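Local coordinates for protein probable zinc protease (Pseudomonas aeruginosa, PDB 4NNZ) that probably acts as a subunit of a zinc-dependent, M16-family (insulinase-like) metallopeptidase, working in a heterodimeric complex, at residues R171-I174 and D175-R178. Sequence-based numbering, arbitrary orientation.
Sequences RMTI and DDLR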
loop_
_atom_site.group_PDB
_atom_site.type_symbol
_atom_site.label_atom_id
_atom_site.label_comp_id
_atom_site.label_asym_id
_atom_site.label_seq_id
_atom_site.Cartn_x
_atom_site.Cartn_y
_atom_site.Cartn_z
ATOM N N ARG A 171 -4.352 -16.859 -1.836
ATOM C CA ARG A 171 -5.691 -16.694 -2.332
ATOM C C ARG A 171 -5.845 -16.494 -3.806
ATOM O O ARG A 171 -6.931 -16.336 -4.251
ATOM C CB ARG A 171 -6.368 -15.560 -1.602
ATOM C CG ARG A 171 -6.686 -15.905 -0.177
ATOM C CD ARG A 171 -6.988 -14.697 0.647
ATOM N NE ARG A 171 -5.959 -13.700 0.584
ATOM C CZ ARG A 171 -6.070 -12.505 1.113
ATOM N NH1 ARG A 171 -7.148 -12.185 1.762
ATOM N NH2 ARG A 171 -5.090 -11.647 1.024
ATOM N N MET A 172 -4.771 -16.495 -4.560
ATOM C CA MET A 172 -4.827 -16.185 -5.973
ATOM C C MET A 172 -5.544 -17.241 -6.766
ATOM O O MET A 172 -5.571 -18.370 -6.379
ATOM C CB MET A 172 -3.422 -15.979 -6.498
ATOM C CG MET A 172 -3.298 -15.608 -7.950
ATOM S SD MET A 172 -1.649 -15.037 -8.319
ATOM C CE MET A 172 -0.906 -16.504 -8.925
ATOM N N THR A 173 -6.151 -16.867 -7.864
ATOM C CA THR A 173 -6.892 -17.815 -8.649
ATOM C C THR A 173 -6.653 -17.660 -10.107
ATOM O O THR A 173 -6.067 -16.733 -10.541
ATOM C CB THR A 173 -8.393 -17.821 -8.388
ATOM O OG1 THR A 173 -8.987 -16.729 -9.045
ATOM C CG2 THR A 173 -8.670 -17.718 -6.969
ATOM N N ILE A 174 -7.098 -18.638 -10.852
ATOM C CA ILE A 174 -6.887 -18.694 -12.269
ATOM C C ILE A 174 -7.556 -17.556 -12.976
ATOM O O ILE A 174 -7.038 -17.007 -13.909
ATOM C CB ILE A 174 -7.405 -20.015 -12.824
ATOM C CG1 ILE A 174 -6.920 -20.201 -14.228
ATOM C CG2 ILE A 174 -8.905 -20.061 -12.834
ATOM C CD1 ILE A 174 -7.427 -21.466 -14.832
ATOM N N ASP A 175 -8.750 -17.252 -12.522
ATOM C CA ASP A 175 -9.512 -16.178 -13.078
ATOM C C ASP A 175 -8.848 -14.863 -12.871
ATOM O O ASP A 175 -8.869 -14.032 -13.725
ATOM C CB ASP A 175 -10.913 -16.231 -12.557
ATOM C CG ASP A 175 -11.733 -17.232 -13.303
ATOM O OD1 ASP A 175 -11.817 -17.112 -14.535
ATOM O OD2 ASP A 175 -12.258 -18.171 -12.690
ATOM N N ASP A 176 -8.215 -14.698 -11.733
ATOM C CA ASP A 176 -7.514 -13.484 -11.445
ATOM C C ASP A 176 -6.380 -13.282 -12.417
ATOM O O ASP A 176 -6.129 -12.190 -12.844
ATOM C CB ASP A 176 -7.012 -13.489 -10.015
ATOM C CG ASP A 176 -8.124 -13.464 -9.011
ATOM O OD1 ASP A 176 -9.213 -13.011 -9.341
ATOM O OD2 ASP A 176 -7.919 -13.896 -7.880
ATOM N N LEU A 177 -5.683 -14.351 -12.731
ATOM C CA LEU A 177 -4.637 -14.351 -13.709
ATOM C C LEU A 177 -5.090 -14.088 -15.118
ATOM O O LEU A 177 -4.446 -13.403 -15.833
ATOM C CB LEU A 177 -3.889 -15.666 -13.654
ATOM C CG LEU A 177 -2.683 -15.846 -12.756
ATOM C CD1 LEU A 177 -1.701 -16.725 -13.449
ATOM C CD2 LEU A 177 -2.018 -14.539 -12.464
ATOM N N ARG A 178 -6.198 -14.664 -15.522
ATOM C CA ARG A 178 -6.713 -14.458 -16.851
ATOM C C ARG A 178 -7.083 -13.040 -17.062
ATOM O O ARG A 178 -6.920 -12.501 -18.117
ATOM C CB ARG A 178 -7.972 -15.276 -17.053
ATOM C CG ARG A 178 -7.753 -16.753 -17.193
ATOM C CD ARG A 178 -9.020 -17.453 -17.594
ATOM N NE ARG A 178 -8.806 -18.865 -17.817
ATOM C CZ ARG A 178 -9.381 -19.812 -17.099
ATOM N NH1 ARG A 178 -10.191 -19.489 -16.116
ATOM N NH2 ARG A 178 -9.154 -21.081 -17.360
#
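Thr173 and Ile174 open helix 174-184 with two i to i+4 backbone bonds: Leu177 N donates to Thr173 O at 3.3 Å and Arg178 N to Ile174 O at 3.0 Å, with N-H...O angles of 159° and 154°. Thr173 is the N-cap. With chi1 at 78°, its OG1 sits between its own backbone N and carbonyl carbon, facing the first turn, where it accepts a weak, long capping bond from Asp176 N (3.5 Å). Asp176 turns its carboxylate back toward the same hydroxyl, and Thr173 OG1 donates weakly to Asp176 OD2 at 3.2 Å, although the position of this oxygen is less certain. The main partner of the carboxylate is Arg223 of the second subunit, in a salt bridge through the same OD2 that carries the same caution; it places the cap where the two copies of this protein meet in the assembly.

One turn beyond Ile174, Arg178 reaches back with an extended chain from CG to NE and lays one guanidinium face against Ile174 CD1, which stands 2.9 Å above the plane, offset to the rim, and 3.1 Å from Arg178 NH2. Asp175 meets the same guanidinium at its edge: Arg178 NH1 bonds to Asp175 OD1 at 3.3 Å in a salt bridge. OD1 lies in the guanidinium plane, whereas NH1 reaches it from above the carboxylate plane.

On the inner side, Met172 SD touches Leu177 CD2 at 4.2 Å. Both side chains set the helix start against Leu49 of helix 49-56, where Leu177 also reaches Met56, while Met172 bridges to Phe121 and Ile125 of helix 118-137.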